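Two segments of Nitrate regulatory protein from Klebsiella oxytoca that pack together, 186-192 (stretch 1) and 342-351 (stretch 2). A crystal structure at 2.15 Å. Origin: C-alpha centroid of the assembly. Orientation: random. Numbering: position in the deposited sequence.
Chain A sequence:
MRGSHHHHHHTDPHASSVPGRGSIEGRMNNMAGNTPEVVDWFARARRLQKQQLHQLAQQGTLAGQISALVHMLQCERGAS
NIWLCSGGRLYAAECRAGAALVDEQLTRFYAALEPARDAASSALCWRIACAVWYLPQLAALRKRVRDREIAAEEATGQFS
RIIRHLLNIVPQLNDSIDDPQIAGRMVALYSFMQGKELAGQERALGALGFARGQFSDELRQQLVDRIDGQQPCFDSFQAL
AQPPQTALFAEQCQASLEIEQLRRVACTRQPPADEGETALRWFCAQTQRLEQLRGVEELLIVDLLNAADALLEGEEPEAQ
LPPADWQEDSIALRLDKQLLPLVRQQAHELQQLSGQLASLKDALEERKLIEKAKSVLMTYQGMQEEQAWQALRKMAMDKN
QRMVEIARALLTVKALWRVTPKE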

# COMPACT_ATOMS: atom_id res chain seq x y z
N MET A 186 -11.61 -2.47 -12.49
CA MET A 186 -12.10 -3.06 -11.25
C MET A 186 -11.74 -2.18 -10.07
O MET A 186 -12.56 -1.97 -9.18
N VAL A 187 -10.52 -1.67 -10.05
CA VAL A 187 -10.10 -0.81 -8.95
C VAL A 187 -10.85 0.53 -8.95
O VAL A 187 -11.27 1.01 -7.89
N ALA A 188 -11.04 1.11 -10.12
CA ALA A 188 -11.83 2.34 -10.26
C ALA A 188 -13.25 2.14 -9.74
O ALA A 188 -13.79 2.99 -9.03
N LEU A 189 -13.86 1.01 -10.11
CA LEU A 189 -15.19 0.66 -9.63
C LEU A 189 -15.23 0.46 -8.11
O LEU A 189 -16.08 1.03 -7.42
N TYR A 190 -14.29 -0.34 -7.60
CA TYR A 190 -14.19 -0.57 -6.17
C TYR A 190 -14.03 0.75 -5.43
O TYR A 190 -14.67 0.99 -4.41
N SER A 191 -13.15 1.61 -5.94
CA SER A 191 -12.95 2.92 -5.33
C SER A 191 -14.28 3.64 -5.25
O SER A 191 -14.63 4.20 -4.22
N PHE A 192 -15.02 3.63 -6.35
CA PHE A 192 -16.29 4.33 -6.41
C PHE A 192 -17.30 3.69 -5.44
O PHE A 192 -18.00 4.39 -4.72
N LEU A 342 0.97 0.92 -8.94
CA LEU A 342 0.26 2.04 -8.33
C LEU A 342 -1.22 1.72 -8.14
O LEU A 342 -1.81 2.12 -7.14
N VAL A 343 -1.81 1.01 -9.09
CA VAL A 343 -3.22 0.64 -9.02
C VAL A 343 -3.48 -0.33 -7.87
O VAL A 343 -4.44 -0.17 -7.13
N ARG A 344 -2.63 -1.34 -7.74
CA ARG A 344 -2.75 -2.29 -6.64
C ARG A 344 -2.55 -1.58 -5.29
O ARG A 344 -3.22 -1.88 -4.31
N GLN A 345 -1.64 -0.61 -5.27
CA GLN A 345 -1.40 0.19 -4.07
C GLN A 345 -2.66 0.94 -3.64
O GLN A 345 -2.99 0.99 -2.46
N GLN A 346 -3.36 1.52 -4.61
CA GLN A 346 -4.58 2.27 -4.32
C GLN A 346 -5.67 1.36 -3.73
O GLN A 346 -6.31 1.72 -2.74
N ALA A 347 -5.87 0.20 -4.34
CA ALA A 347 -6.78 -0.79 -3.80
C ALA A 347 -6.38 -1.20 -2.37
O ALA A 347 -7.26 -1.33 -1.51
N HIS A 348 -5.08 -1.39 -2.13
CA HIS A 348 -4.58 -1.70 -0.78
C HIS A 348 -5.01 -0.63 0.22
O HIS A 348 -5.56 -0.93 1.26
N GLU A 349 -4.69 0.62 -0.10
CA GLU A 349 -4.96 1.72 0.80
C GLU A 349 -6.45 1.86 1.11
O GLU A 349 -6.82 2.20 2.23
N LEU A 350 -7.32 1.60 0.13
CA LEU A 350 -8.75 1.82 0.35
C LEU A 350 -9.32 0.74 1.26
O LEU A 350 -10.18 1.01 2.11
N GLN A 351 -8.84 -0.48 1.08
CA GLN A 351 -9.14 -1.59 1.98
C GLN A 351 -8.61 -1.31 3.38
O GLN A 351 -9.24 -1.64 4.36

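Two helical segments of one chain, far apart in sequence, lie side by side here. Their N-to-C directions differ by 22°, and their axes come within 9.9 Å. The contact buries 357 Å², counting both sides. Tyr190, Val187 and Leu350 cover most of it.

Val187 points toward the second helix with chi1 t. Its CA lies 6.1 Å from the CA of Ala347, so the backbones come close at this level. The small side chain of Ala347 points sideways and fits this narrow spacing. Val187 CG2 is 3.9 Å from Ala347 CB. The same methyl, Val187 CG2, is 3.5 Å from Val343 CG1. Val343 also has chi1 t and points sideways. These three residues form a purely apolar patch.

One turn on, Tyr190 also points toward the partner, with chi1 t and chi2 68°. Tyr190 CE2 is 3.8 Å from Leu350 CB and 4.2 Å from Ala347 O. Beyond the ring, the hydroxyl reaches Gln351. There Gln351 NE2 donates a hydrogen bond to Tyr190 OH, 2.8 Å long with an N-H...O angle of 165°. This is the only hydrogen bond between the segments. Gln351 starts sideways, with chi1 m, but its end comes nearer. Gln351 NE2 also has a hydrogen-bond partner elsewhere in the structure.

Leu350 points toward the first helix in the m, t rotamer. It packs against Ser191 as well as Tyr190, with Leu350 CD1 3.3 Å from Ser191 OG. Ser191, chi1 m, turns its hydroxyl back to its own helix. Ser191 OG donates to Val187 O at 2.7 Å, so this polar atom is satisfied beside the leucine methyl.

Ala188 and Phe192 point away from the second helix and make no contact with it.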

# COMPACT_ATOMS: atom_id res chain seq x y z
CB MET A 186 -11.58 -4.49 -11.05
CG MET A 186 -12.39 -5.53 -11.81
SD MET A 186 -13.95 -6.05 -11.02
CE MET A 186 -14.41 -4.62 -10.08
CB VAL A 187 -8.58 -0.59 -8.94
CG1 VAL A 187 -8.20 0.56 -8.00
CG2 VAL A 187 -7.88 -1.87 -8.53
CB ALA A 188 -11.85 2.80 -11.73
CB LEU A 189 -15.69 -0.62 -10.33
CG LEU A 189 -16.97 -1.22 -9.76
CD1 LEU A 189 -18.14 -0.27 -9.97
CD2 LEU A 189 -17.27 -2.59 -10.39
CB TYR A 190 -13.01 -1.50 -5.84
CG TYR A 190 -12.71 -1.56 -4.37
CD1 TYR A 190 -13.60 -2.16 -3.49
CD2 TYR A 190 -11.55 -1.01 -3.85
CE1 TYR A 190 -13.35 -2.21 -2.14
CE2 TYR A 190 -11.29 -1.06 -2.49
CZ TYR A 190 -12.20 -1.66 -1.64
OH TYR A 190 -11.95 -1.72 -0.29
CB SER A 191 -11.97 3.77 -6.12
OG SER A 191 -10.72 3.12 -6.25
CB PHE A 192 -16.83 4.31 -7.84
CG PHE A 192 -18.04 5.16 -8.04
CD1 PHE A 192 -19.31 4.68 -7.74
CD2 PHE A 192 -17.92 6.46 -8.53
CE1 PHE A 192 -20.43 5.47 -7.92
CE2 PHE A 192 -19.04 7.25 -8.71
CZ PHE A 192 -20.29 6.76 -8.40
CB LEU A 342 0.41 3.31 -9.16
CG LEU A 342 1.84 3.79 -9.40
CD1 LEU A 342 1.84 5.15 -10.09
CD2 LEU A 342 2.61 3.85 -8.09
CB VAL A 343 -3.73 0.03 -10.34
CG1 VAL A 343 -5.09 -0.59 -10.14
CG2 VAL A 343 -3.78 1.08 -11.43
CB ARG A 344 -1.75 -3.43 -6.79
CG ARG A 344 -1.91 -4.24 -8.08
CD ARG A 344 -3.38 -4.49 -8.42
NE ARG A 344 -3.57 -5.67 -9.27
CZ ARG A 344 -3.41 -5.69 -10.59
NH1 ARG A 344 -3.05 -4.59 -11.23
NH2 ARG A 344 -3.61 -6.81 -11.27
CB GLN A 345 -0.26 1.19 -4.30
CG GLN A 345 0.02 2.10 -3.11
CD GLN A 345 0.54 1.34 -1.91
OE1 GLN A 345 1.32 0.39 -2.06
NE2 GLN A 345 0.12 1.74 -0.72
CB GLN A 346 -5.09 2.96 -5.58
CG GLN A 346 -4.17 4.06 -6.07
CD GLN A 346 -4.26 5.30 -5.21
OE1 GLN A 346 -5.45 5.91 -5.18
NE2 GLN A 346 -3.28 5.71 -4.58
CB ALA A 347 -6.88 -2.00 -4.73
CB HIS A 348 -3.04 -1.73 -0.74
CG HIS A 348 -2.41 -2.95 -1.34
ND1 HIS A 348 -1.37 -3.09 -2.19
CD2 HIS A 348 -2.81 -4.23 -1.02
CE1 HIS A 348 -1.17 -4.43 -2.39
NE2 HIS A 348 -2.06 -5.10 -1.67
CB GLU A 349 -4.38 3.03 0.26
CG GLU A 349 -2.87 3.13 0.31
CD GLU A 349 -2.34 4.28 -0.53
OE1 GLU A 349 -3.09 4.80 -1.38
OE2 GLU A 349 -1.16 4.67 -0.35
CB LEU A 350 -9.52 1.90 -0.96
CG LEU A 350 -9.13 3.10 -1.83
CD1 LEU A 350 -10.10 3.25 -2.97
CD2 LEU A 350 -9.05 4.39 -1.01
CB GLN A 351 -8.52 -2.88 1.45
CG GLN A 351 -9.31 -3.53 0.34
CD GLN A 351 -10.29 -4.55 0.89
OE1 GLN A 351 -9.89 -5.64 1.29
NE2 GLN A 351 -11.57 -4.20 0.90